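PDB 4RM7: acyl-CoA dehydrogenase from Slackia heliotrinireducens, which is of unknown function but has the make-up of the acyl-CoA dehydrogenase family, with a strand-rich middle domain between two helical ones. Local coordinates for residues I77-L80 against S81-S84; R113-Y116 against Q117-R121; E202-I205 against G206-M209; V265-A268 against R269-A273; D366-D369 against E370-V373. One frame throughout, in Å; residues are numbered along the deposited sequence.

Interaction 1 (I77-L80 against S81-S84); sequences IEEL and SRIS
The R82 guanidinium turns its NE–NH2 edge to the E79 carboxylate, which lies at that edge; neither face of the guanidinium carries the contact. R82 NE reaches E79 OE1 at 2.7 Å and R82 NH2 reaches E79 OE2 at 2.8 Å, a two-pronged, side-on salt bridge. Both bonds are nearly straight and flat with respect to the guanidinium, but on the syn sides of the oxygens they stand 34° out of the carboxylate plane; the 36° between the two planes goes with this. The chains run side by side, and bends at chi2 of E79 and chi3 of R82 bring the NE–NH2 edge to the two carboxylate oxygens. I83 crosses E79 at an angle, its CD1 3.5 Å from E79 OE2. On the inner face of helix 70-84, S81 OG donates to I77 O at 2.7 Å, while S81 N reaches the same oxygen from the other face of its plane. S84 OG and S84 N share L80 O likewise, and S84 OG is also hydrogen-bonded to A86 N just past the helix. E78 pairs with R299. Two straight bonds fix the guanidinium's rotation and leave R82 NH1 directed to E262, so carboxylates on two helices would be expected to offset the arginine's charge.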
loop_
_atom_site.group_PDB
_atom_site.type_symbol
_atom_site.label_atom_id
_atom_site.label_comp_id
_atom_site.label_asym_id
_atom_site.label_seq_id
_atom_site.Cartn_x
_atom_site.Cartn_y
_atom_site.Cartn_z
ATOM N N ILE A 77 5.077 20.971 -21.274
ATOM C CA ILE A 77 3.836 20.479 -20.671
ATOM C C ILE A 77 3.891 20.363 -19.154
ATOM O O ILE A 77 2.943 20.750 -18.473
ATOM C CB ILE A 77 3.454 19.135 -21.261
ATOM C CG1 ILE A 77 3.155 19.315 -22.745
ATOM C CG2 ILE A 77 2.237 18.535 -20.523
ATOM C CD1 ILE A 77 3.341 18.070 -23.534
ATOM N N GLU A 78 5.001 19.864 -18.613
ATOM C CA GLU A 78 5.125 19.766 -17.157
ATOM C C GLU A 78 5.065 21.160 -16.510
ATOM O O GLU A 78 4.404 21.346 -15.495
ATOM C CB GLU A 78 6.418 19.045 -16.755
ATOM C CG GLU A 78 6.802 19.218 -15.294
ATOM C CD GLU A 78 8.220 18.722 -14.952
ATOM O OE1 GLU A 78 9.105 18.754 -15.829
ATOM O OE2 GLU A 78 8.458 18.307 -13.790
ATOM N N GLU A 79 5.721 22.145 -17.115
ATOM C CA GLU A 79 5.754 23.471 -16.519
ATOM C C GLU A 79 4.410 24.197 -16.580
ATOM O O GLU A 79 4.030 24.873 -15.623
ATOM C CB GLU A 79 6.836 24.333 -17.178
ATOM C CG GLU A 79 7.015 25.743 -16.562
ATOM C CD GLU A 79 7.364 25.770 -15.046
ATOM O OE1 GLU A 79 7.455 24.712 -14.370
ATOM O OE2 GLU A 79 7.554 26.885 -14.522
ATOM N N LEU A 80 3.682 24.059 -17.688
ATOM C CA LEU A 80 2.399 24.740 -17.812
ATOM C C LEU A 80 1.386 24.100 -16.867
ATOM O O LEU A 80 0.554 24.787 -16.282
ATOM C CB LEU A 80 1.897 24.699 -19.262
ATOM C CG LEU A 80 2.772 25.547 -20.183
ATOM C CD1 LEU A 80 2.288 25.474 -21.588
ATOM C CD2 LEU A 80 2.819 26.996 -19.698
ATOM N N SER A 81 1.473 22.784 -16.711
ATOM C CA SER A 81 0.589 22.054 -15.807
ATOM C C SER A 81 0.908 22.403 -14.374
ATOM O O SER A 81 0.020 22.399 -13.519
ATOM C CB SER A 81 0.716 20.541 -16.000
ATOM O OG SER A 81 0.501 20.182 -17.351
ATOM N N ARG A 82 2.181 22.704 -14.115
ATOM C CA ARG A 82 2.617 23.061 -12.771
ATOM C C ARG A 82 2.090 24.433 -12.380
ATOM O O ARG A 82 1.504 24.599 -11.318
ATOM C CB ARG A 82 4.139 23.056 -12.660
ATOM C CG ARG A 82 4.661 23.362 -11.253
ATOM C CD ARG A 82 6.171 23.611 -11.271
ATOM N NE ARG A 82 6.494 24.876 -11.902
ATOM C CZ ARG A 82 6.290 26.053 -11.316
ATOM N NH1 ARG A 82 5.769 26.106 -10.092
ATOM N NH2 ARG A 82 6.592 27.175 -11.953
ATOM N N ILE A 83 2.323 25.414 -13.248
ATOM C CA ILE A 83 1.871 26.774 -13.003
ATOM C C ILE A 83 0.349 26.840 -12.944
ATOM O O ILE A 83 -0.201 27.504 -12.081
ATOM C CB ILE A 83 2.387 27.743 -14.089
ATOM C CG1 ILE A 83 3.907 27.875 -14.022
ATOM C CG2 ILE A 83 1.737 29.119 -13.952
ATOM C CD1 ILE A 83 4.494 28.422 -15.296
ATOM N N SER A 84 -0.335 26.134 -13.837
ATOM C CA SER A 84 -1.793 26.245 -13.897
ATOM C C SER A 84 -2.518 25.395 -12.867
ATOM O O SER A 84 -3.609 25.738 -12.452
ATOM C CB SER A 84 -2.306 25.861 -15.276
ATOM O OG SER A 84 -2.188 24.478 -15.447
#

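Interaction 2 (R113-Y116 against Q117-R121); sequences RTEY and QDTGR
R113 NH2 donates to Q117 OE1 at 2.8 Å, one turn apart on helix 106-119. The bond is bent, and the nitrogen stands 51° out of the amide plane. The guanidinium and amide planes lie 61° apart, with Q117 at the guanidinium edge; R113 NH1 turns to E101 and the carbonyl of I60. The tight side belongs to Y116. With CG anti to the backbone N (chi1 180°), its buried ring reaches helices 43-50 and 90-103, CD1 lies 3.7 Å from G120 C, and R121 O meets the ring near its plane. That same oxygen takes a CA-H...O contact from Y116 CA at 3.2 Å. Here the helix ends: G120, at positive phi, is the first residue to leave it, its N still bonded to Y116 O at 2.7 Å. T119 OG1 donates to E115 O at 2.9 Å and accepts from R121 N at 3.1 Å, the latter closing an ST turn; T119 N meets E115 O from the opposite face of the carbonyl plane. The loose side is the solvent-facing flank, where T114 CG2 lies beside the D118 carboxylate, 3.3 Å from OD2, with both side chains pointing the same way. Beyond the turn R121 swings off to D43.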
loop_
_atom_site.group_PDB
_atom_site.type_symbol
_atom_site.label_atom_id
_atom_site.label_comp_id
_atom_site.label_asym_id
_atom_site.label_seq_id
_atom_site.Cartn_x
_atom_site.Cartn_y
_atom_site.Cartn_z
ATOM N N ARG A 113 -1.980 22.951 -40.436
ATOM C CA ARG A 113 -0.812 23.443 -39.719
ATOM C C ARG A 113 -0.852 24.960 -39.710
ATOM O O ARG A 113 -0.620 25.601 -38.685
ATOM C CB ARG A 113 0.498 22.953 -40.344
ATOM C CG ARG A 113 1.713 23.748 -39.839
ATOM C CD ARG A 113 3.061 23.094 -40.132
ATOM N NE ARG A 113 3.416 22.047 -39.172
ATOM C CZ ARG A 113 3.766 22.255 -37.896
ATOM N NH1 ARG A 113 4.080 21.220 -37.115
ATOM N NH2 ARG A 113 3.795 23.487 -37.386
ATOM N N THR A 114 -1.166 25.528 -40.867
ATOM C CA THR A 114 -1.184 26.973 -41.027
ATOM C C THR A 114 -2.197 27.611 -40.095
ATOM O O THR A 114 -1.917 28.627 -39.463
ATOM C CB THR A 114 -1.481 27.362 -42.476
ATOM O OG1 THR A 114 -0.301 27.141 -43.259
ATOM C CG2 THR A 114 -1.887 28.829 -42.572
ATOM N N GLU A 115 -3.364 26.996 -39.987
ATOM C CA GLU A 115 -4.382 27.519 -39.105
ATOM C C GLU A 115 -3.899 27.486 -37.650
ATOM O O GLU A 115 -4.133 28.421 -36.877
ATOM C CB GLU A 115 -5.675 26.730 -39.261
ATOM C CG GLU A 115 -6.743 27.184 -38.298
ATOM C CD GLU A 115 -8.005 26.367 -38.384
ATOM O OE1 GLU A 115 -8.581 26.078 -37.310
ATOM O OE2 GLU A 115 -8.418 26.023 -39.518
ATOM N N TYR A 116 -3.208 26.411 -37.291
ATOM C CA TYR A 116 -2.709 26.245 -35.938
ATOM C C TYR A 116 -1.653 27.298 -35.603
ATOM O O TYR A 116 -1.638 27.845 -34.500
ATOM C CB TYR A 116 -2.144 24.832 -35.754
ATOM C CG TYR A 116 -1.585 24.557 -34.373
ATOM C CD1 TYR A 116 -2.382 24.684 -33.245
ATOM C CD2 TYR A 116 -0.255 24.164 -34.204
ATOM C CE1 TYR A 116 -1.873 24.425 -31.981
ATOM C CE2 TYR A 116 0.268 23.905 -32.947
ATOM C CZ TYR A 116 -0.547 24.036 -31.841
ATOM O OH TYR A 116 -0.030 23.776 -30.597
ATOM N N GLN A 117 -0.779 27.594 -36.559
ATOM C CA GLN A 117 0.272 28.586 -36.339
ATOM C C GLN A 117 -0.284 30.001 -36.316
ATOM O O GLN A 117 0.242 30.876 -35.627
ATOM C CB GLN A 117 1.358 28.441 -37.401
ATOM C CG GLN A 117 2.096 27.114 -37.254
ATOM C CD GLN A 117 3.092 26.836 -38.359
ATOM O OE1 GLN A 117 4.098 26.158 -38.141
ATOM N NE2 GLN A 117 2.817 27.342 -39.556
ATOM N N ASP A 118 -1.373 30.219 -37.039
ATOM C CA ASP A 118 -1.965 31.544 -37.105
ATOM C C ASP A 118 -2.966 31.805 -35.980
ATOM O O ASP A 118 -3.247 32.954 -35.665
ATOM C CB ASP A 118 -2.645 31.758 -38.464
ATOM C CG ASP A 118 -1.664 31.704 -39.633
ATOM O OD1 ASP A 118 -0.437 31.817 -39.406
ATOM O OD2 ASP A 118 -2.126 31.555 -40.787
ATOM N N THR A 119 -3.515 30.757 -35.373
ATOM C CA THR A 119 -4.522 30.976 -34.334
ATOM C C THR A 119 -4.266 30.229 -33.025
ATOM O O THR A 119 -4.808 30.608 -31.989
ATOM C CB THR A 119 -5.917 30.577 -34.818
ATOM O OG1 THR A 119 -6.015 29.148 -34.848
ATOM C CG2 THR A 119 -6.182 31.139 -36.206
ATOM N N GLY A 120 -3.440 29.194 -33.069
ATOM C CA GLY A 120 -3.184 28.398 -31.889
ATOM C C GLY A 120 -4.254 27.369 -31.624
ATOM O O GLY A 120 -4.303 26.778 -30.562
ATOM N N ARG A 121 -5.116 27.158 -32.605
ATOM C CA ARG A 121 -6.192 26.191 -32.497
ATOM C C ARG A 121 -6.199 25.267 -33.700
ATOM O O ARG A 121 -5.656 25.588 -34.740
ATOM C CB ARG A 121 -7.541 26.889 -32.356
ATOM C CG ARG A 121 -7.797 27.467 -30.982
ATOM C CD ARG A 121 -9.207 28.000 -30.845
ATOM N NE ARG A 121 -9.262 29.179 -29.995
ATOM C CZ ARG A 121 -9.501 29.150 -28.693
ATOM N NH1 ARG A 121 -9.709 28.003 -28.080
ATOM N NH2 ARG A 121 -9.529 30.271 -28.000
#

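Interaction 3 (E202-I205 against G206-M209); sequences EQKI and GQSM
Polar contact between K204 and Q207 rests on one bond: K204 NZ lies 3.3 Å from Q207 O, a long hydrogen bond that is doubtful because NZ is crowded in the model. As modelled, the ammonium also makes a cation-pi contact with F212, subject to the same doubt. Packing contacts are made by the lysine chain, whose CB bond points toward the 206-209 segment. Bends at chi2 and chi3 (114° and 88°) curl it over the peptide after G206, leaving K204 CB 3.5 Å and K204 CE 3.7 Å from G206 O. The lysine and glutamine side chains cross at an angle instead of running alongside. The backbone changes direction here: G206 is nearly extended, and Q207 takes left-handed helical angles (phi 59°), consistent with its carbonyl coming round to the side where the lysine ends. The stretch joins strands 197-202 and 212-221 of the middle domain; E202 pairs through its backbone with F212 and through OE2 with T214 OG1. Q207 N is held by D358 OD1 on helix 351-362, M209 packs on L41 and A86, and Y346 of the second subunit lies against K204, I205 and Q207. The connection thus sits between the two strands, helix 351-362, the loops at L41 and A86, and the second subunit.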
loop_
_atom_site.group_PDB
_atom_site.type_symbol
_atom_site.label_atom_id
_atom_site.label_comp_id
_atom_site.label_asym_id
_atom_site.label_seq_id
_atom_site.Cartn_x
_atom_site.Cartn_y
_atom_site.Cartn_z
ATOM N N GLU A 202 -19.985 14.344 -22.880
ATOM C CA GLU A 202 -19.842 13.595 -21.634
ATOM C C GLU A 202 -19.169 14.459 -20.574
ATOM O O GLU A 202 -17.980 14.744 -20.671
ATOM C CB GLU A 202 -19.023 12.321 -21.855
ATOM C CG GLU A 202 -19.517 11.402 -22.966
ATOM C CD GLU A 202 -20.797 10.642 -22.604
ATOM O OE1 GLU A 202 -21.243 10.718 -21.434
ATOM O OE2 GLU A 202 -21.356 9.964 -23.499
ATOM N N GLN A 203 -19.913 14.885 -19.564
ATOM C CA GLN A 203 -19.301 15.691 -18.505
ATOM C C GLN A 203 -18.499 14.831 -17.511
ATOM O O GLN A 203 -19.056 13.996 -16.806
ATOM C CB GLN A 203 -20.368 16.508 -17.766
ATOM C CG GLN A 203 -21.634 15.725 -17.440
ATOM C CD GLN A 203 -22.477 16.399 -16.370
ATOM O OE1 GLN A 203 -22.228 17.550 -16.000
ATOM N NE2 GLN A 203 -23.476 15.681 -15.858
ATOM N N LYS A 204 -17.197 15.041 -17.428
ATOM C CA LYS A 204 -16.377 14.282 -16.503
ATOM C C LYS A 204 -16.190 15.034 -15.206
ATOM O O LYS A 204 -16.429 16.213 -15.158
ATOM C CB LYS A 204 -15.025 13.989 -17.111
ATOM C CG LYS A 204 -15.042 13.758 -18.592
ATOM C CD LYS A 204 -14.298 14.874 -19.284
ATOM C CE LYS A 204 -12.824 14.583 -19.394
ATOM N NZ LYS A 204 -12.201 15.596 -20.274
ATOM N N ILE A 205 -15.768 14.347 -14.153
ATOM C CA ILE A 205 -15.639 14.977 -12.837
ATOM C C ILE A 205 -14.375 15.845 -12.768
ATOM O O ILE A 205 -14.223 16.664 -11.862
ATOM C CB ILE A 205 -15.608 13.930 -11.680
ATOM C CG1 ILE A 205 -14.299 13.131 -11.719
ATOM C CG2 ILE A 205 -16.825 13.020 -11.737
ATOM C CD1 ILE A 205 -14.157 12.101 -10.636
ATOM N N GLY A 206 -13.470 15.661 -13.724
ATOM C CA GLY A 206 -12.259 16.457 -13.782
ATOM C C GLY A 206 -11.854 16.754 -15.210
ATOM O O GLY A 206 -12.504 16.286 -16.147
ATOM N N GLN A 207 -10.783 17.531 -15.369
ATOM C CA GLN A 207 -10.257 17.926 -16.681
ATOM C C GLN A 207 -11.284 18.682 -17.499
ATOM O O GLN A 207 -11.507 18.360 -18.660
ATOM C CB GLN A 207 -9.767 16.704 -17.460
ATOM C CG GLN A 207 -8.690 15.938 -16.717
ATOM C CD GLN A 207 -8.312 14.660 -17.404
ATOM O OE1 GLN A 207 -8.787 14.371 -18.509
ATOM N NE2 GLN A 207 -7.450 13.878 -16.762
ATOM N N SER A 208 -11.886 19.688 -16.873
ATOM C CA SER A 208 -12.965 20.491 -17.443
ATOM C C SER A 208 -12.631 21.135 -18.792
ATOM O O SER A 208 -13.501 21.282 -19.645
ATOM C CB SER A 208 -13.364 21.575 -16.446
ATOM O OG SER A 208 -13.920 20.999 -15.268
HETATM N N MSE A 209 -11.369 21.452 -19.010
HETATM C CA MSE A 209 -10.968 22.192 -20.182
HETATM C C MSE A 209 -10.721 21.287 -21.339
HETATM O O MSE A 209 -10.289 21.733 -22.410
HETATM C CB MSE A 209 -9.717 22.973 -19.870
HETATM C CG MSE A 209 -10.110 24.228 -19.130
HETATM SE SE MSE A 209 -8.460 25.227 -18.900
HETATM C CE MSE A 209 -8.510 25.511 -16.970
#

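Interaction 4 (V265-A268 against R269-A273); sequences VAWA and RGREA
R271 folds back across W267, four residues earlier, and sets its CG over one face of the indole. The CB bond of R271 points toward the preceding turn, and bends at chi2 and chi3 then carry the chain obliquely across the tryptophan. R271 CG sits 3.5 Å from the centroid of the five-membered ring of W267, 17° off the ring normal, a CH-pi contact that carries the pair. It is 3.3 Å from W267 CD2, the nearest ring atom. Further out R271 NE passes 3.8 Å from W267 CH2, and the guanidinium and indole planes are 30° apart. The tryptophan has CG anti to its own N (chi1 178°), which swings the indole along the helix toward its end, where R271 arrives. R344 touches both side chains. On another flank R269 crosses V265, with R269 NH1 3.8 Å from V265 CG1; its guanidinium is bonded to L381 O of the third subunit. Backbone bonds still run in helical register, R271 N reaching W267 O at 2.7 Å, but R271 is the first residue to leave helical angles. The CH-pi contact therefore joins the last turn of helix 234-270 to the first residue beyond it, at the C-terminal end of a long helix of the helical C-terminal domain.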
loop_
_atom_site.group_PDB
_atom_site.type_symbol
_atom_site.label_atom_id
_atom_site.label_comp_id
_atom_site.label_asym_id
_atom_site.label_seq_id
_atom_site.Cartn_x
_atom_site.Cartn_y
_atom_site.Cartn_z
ATOM N N VAL A 265 3.319 22.251 0.784
ATOM C CA VAL A 265 4.493 22.812 1.432
ATOM C C VAL A 265 4.211 24.245 1.910
ATOM O O VAL A 265 4.523 24.599 3.043
ATOM C CB VAL A 265 5.723 22.781 0.490
ATOM C CG1 VAL A 265 6.863 23.528 1.103
ATOM C CG2 VAL A 265 6.149 21.324 0.198
ATOM N N ALA A 266 3.584 25.058 1.076
ATOM C CA ALA A 266 3.312 26.430 1.476
ATOM C C ALA A 266 2.364 26.475 2.681
ATOM O O ALA A 266 2.529 27.298 3.591
ATOM C CB ALA A 266 2.742 27.227 0.321
ATOM N N TRP A 267 1.385 25.579 2.692
ATOM C CA TRP A 267 0.470 25.489 3.817
ATOM C C TRP A 267 1.222 25.051 5.063
ATOM O O TRP A 267 1.060 25.619 6.132
ATOM C CB TRP A 267 -0.657 24.503 3.522
ATOM C CG TRP A 267 -1.617 24.331 4.660
ATOM C CD1 TRP A 267 -1.491 23.478 5.723
ATOM C CD2 TRP A 267 -2.859 25.021 4.845
ATOM N NE1 TRP A 267 -2.576 23.601 6.560
ATOM C CE2 TRP A 267 -3.429 24.541 6.045
ATOM C CE3 TRP A 267 -3.540 26.012 4.119
ATOM C CZ2 TRP A 267 -4.648 25.022 6.540
ATOM C CZ3 TRP A 267 -4.750 26.484 4.609
ATOM C CH2 TRP A 267 -5.290 25.990 5.809
ATOM N N ALA A 268 2.047 24.026 4.905
ATOM C CA ALA A 268 2.750 23.421 6.021
ATOM C C ALA A 268 3.632 24.430 6.744
ATOM O O ALA A 268 3.572 24.518 7.963
ATOM C CB ALA A 268 3.587 22.230 5.538
ATOM N N ARG A 269 4.449 25.185 6.010
ATOM C CA ARG A 269 5.309 26.174 6.662
ATOM C C ARG A 269 4.503 27.357 7.170
ATOM O O ARG A 269 4.635 27.761 8.325
ATOM C CB ARG A 269 6.421 26.670 5.733
ATOM C CG ARG A 269 6.012 26.963 4.329
ATOM C CD ARG A 269 6.951 27.966 3.697
ATOM N NE ARG A 269 8.326 27.737 4.110
ATOM C CZ ARG A 269 9.227 27.070 3.396
ATOM N NH1 ARG A 269 8.910 26.569 2.204
ATOM N NH2 ARG A 269 10.458 26.920 3.881
ATOM N N GLY A 270 3.659 27.903 6.312
ATOM C CA GLY A 270 2.836 29.030 6.698
ATOM C C GLY A 270 2.000 28.734 7.927
ATOM O O GLY A 270 2.134 29.386 8.961
ATOM N N ARG A 271 1.145 27.728 7.826
ATOM C CA ARG A 271 0.165 27.484 8.871
ATOM C C ARG A 271 0.760 26.740 10.066
ATOM O O ARG A 271 1.875 26.218 10.010
ATOM C CB ARG A 271 -1.032 26.723 8.296
ATOM C CG ARG A 271 -1.507 27.259 6.937
ATOM C CD ARG A 271 -2.162 28.617 7.023
ATOM N NE ARG A 271 -3.415 28.578 7.771
ATOM C CZ ARG A 271 -4.250 29.611 7.893
ATOM N NH1 ARG A 271 -3.971 30.770 7.305
ATOM N NH2 ARG A 271 -5.370 29.484 8.600
ATOM N N GLU A 272 -0.009 26.724 11.152
ATOM C CA GLU A 272 0.459 26.275 12.462
ATOM C C GLU A 272 -0.654 25.489 13.164
ATOM O O GLU A 272 -1.795 25.950 13.233
ATOM C CB GLU A 272 0.901 27.478 13.330
ATOM C CG GLU A 272 2.064 28.335 12.769
ATOM C CD GLU A 272 2.140 29.732 13.393
ATOM O OE1 GLU A 272 3.051 30.514 13.031
ATOM O OE2 GLU A 272 1.285 30.049 14.244
ATOM N N ALA A 273 -0.320 24.308 13.677
ATOM C CA ALA A 273 -1.292 23.463 14.365
ATOM C C ALA A 273 -0.602 22.345 15.143
ATOM O O ALA A 273 -1.253 21.413 15.626
ATOM C CB ALA A 273 -2.290 22.881 13.371
#

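Interaction 5 (D366-D369 against E370-V373); sequences DGTD and EVMV
T368 caps the N-terminus of helix 369-386, its OG1 accepting from V371 N at 3.2 Å: an N-cap. The hydroxyl is placed there by chi1 of 68°, between the backbone N and the carbonyl carbon. The same OG1 makes a weak bond to E370 OE1 at 3.4 Å, E370 being bent back at chi2 over the start of the helix. V371 CG2 lies 3.6 Å from T368 OG1, a methyl beside the capping oxygen. In the next shell the first regular helical bonds appear, M372 N to T368 O at 3.0 Å and V373 N to D369 O at the same length. D369 OD2 and E370 OE2 are 4.7 Å apart, like charges that the helix N-terminus and K287 of the second subunit would be expected to offset. Each is positioned from outside: K287 and Q339 of the second subunit bind E370, which ties the first turn to that subunit, while Q363 holds D369 OD2 within the chain. Upstream, D366 is held by T249 OG1 and its carbonyl by R246, while K323 binds the carbonyl of G367. G367 adopts positive phi, and the terminal methyl of the selenomethionine at 372, curled back by bends at chi2 and chi3, lies against it, M372 CE 3.8 Å from G367 CA.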
loop_
_atom_site.group_PDB
_atom_site.type_symbol
_atom_site.label_atom_id
_atom_site.label_comp_id
_atom_site.label_asym_id
_atom_site.label_seq_id
_atom_site.Cartn_x
_atom_site.Cartn_y
_atom_site.Cartn_z
ATOM N N ASP A 366 -5.197 7.341 -22.322
ATOM C CA ASP A 366 -4.088 6.782 -23.062
ATOM C C ASP A 366 -3.725 5.427 -22.521
ATOM O O ASP A 366 -2.548 5.116 -22.359
ATOM C CB ASP A 366 -2.871 7.708 -23.001
ATOM C CG ASP A 366 -3.187 9.110 -23.455
ATOM O OD1 ASP A 366 -3.215 9.364 -24.687
ATOM O OD2 ASP A 366 -3.409 9.959 -22.570
ATOM N N GLY A 367 -4.733 4.626 -22.213
ATOM C CA GLY A 367 -4.466 3.264 -21.795
ATOM C C GLY A 367 -4.379 3.162 -20.297
ATOM O O GLY A 367 -3.674 3.932 -19.654
ATOM N N THR A 368 -5.104 2.202 -19.743
ATOM C CA THR A 368 -5.159 2.010 -18.305
ATOM C C THR A 368 -3.951 1.266 -17.744
ATOM O O THR A 368 -3.111 0.749 -18.488
ATOM C CB THR A 368 -6.399 1.231 -17.925
ATOM O OG1 THR A 368 -6.271 -0.114 -18.410
ATOM C CG2 THR A 368 -7.600 1.871 -18.558
ATOM N N ASP A 369 -3.895 1.208 -16.417
ATOM C CA ASP A 369 -2.856 0.473 -15.706
ATOM C C ASP A 369 -2.883 -0.990 -16.177
ATOM O O ASP A 369 -1.854 -1.586 -16.499
ATOM C CB ASP A 369 -3.069 0.590 -14.173
ATOM C CG ASP A 369 -3.424 2.060 -13.713
ATOM O OD1 ASP A 369 -3.359 3.014 -14.529
ATOM O OD2 ASP A 369 -3.774 2.272 -12.525
ATOM N N GLU A 370 -4.087 -1.539 -16.249
ATOM C CA GLU A 370 -4.309 -2.927 -16.600
ATOM C C GLU A 370 -3.826 -3.234 -18.020
ATOM O O GLU A 370 -3.322 -4.322 -18.298
ATOM C CB GLU A 370 -5.803 -3.264 -16.450
ATOM C CG GLU A 370 -6.333 -3.227 -14.982
ATOM C CD GLU A 370 -6.409 -1.815 -14.345
ATOM O OE1 GLU A 370 -6.647 -0.813 -15.062
ATOM O OE2 GLU A 370 -6.235 -1.716 -13.108
ATOM N N VAL A 371 -3.972 -2.267 -18.914
ATOM C CA VAL A 371 -3.463 -2.407 -20.271
ATOM C C VAL A 371 -1.915 -2.324 -20.296
ATOM O O VAL A 371 -1.260 -3.013 -21.076
ATOM C CB VAL A 371 -4.114 -1.334 -21.212
ATOM C CG1 VAL A 371 -3.367 -1.175 -22.503
ATOM C CG2 VAL A 371 -5.545 -1.712 -21.509
HETATM N N MSE A 372 -1.326 -1.507 -19.430
HETATM C CA MSE A 372 0.132 -1.428 -19.350
HETATM C C MSE A 372 0.740 -2.748 -18.865
HETATM O O MSE A 372 1.777 -3.170 -19.367
HETATM C CB MSE A 372 0.569 -0.278 -18.443
HETATM C CG MSE A 372 0.141 1.109 -18.925
HETATM SE SE MSE A 372 0.636 1.531 -20.798
HETATM C CE MSE A 372 -1.137 1.489 -21.570
ATOM N N VAL A 373 0.091 -3.414 -17.914
ATOM C CA VAL A 373 0.539 -4.741 -17.482
ATOM C C VAL A 373 0.586 -5.736 -18.637
ATOM O O VAL A 373 1.535 -6.483 -18.779
ATOM C CB VAL A 373 -0.362 -5.302 -16.382
ATOM C CG1 VAL A 373 -0.156 -6.795 -16.237
ATOM C CG2 VAL A 373 -0.089 -4.591 -15.065
#

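How the interactions relate
Interactions 1 and 3 are the buried contacts. Interaction 1 occupies the last turns of helix 70-84 under helices 10-26 and 234-270, and its charge pair and hydroxyl-to-carbonyl bonds are well formed; interaction 3, in the connection between strands 197-202 and 212-221, has a single, doubtful lysine-to-carbonyl bond. Interactions 2, 4 and 5 are partly buried and also lie at helix ends: an ST turn and glycine finish helix 106-119, an arginine on an indole lies at the end of helix 234-270, and a threonine caps helix 369-386. Helix 234-270 also supplies side chains to the approach of interaction 5. Interactions 3 and 5 both meet the second subunit, interactions 4 and 5 the third.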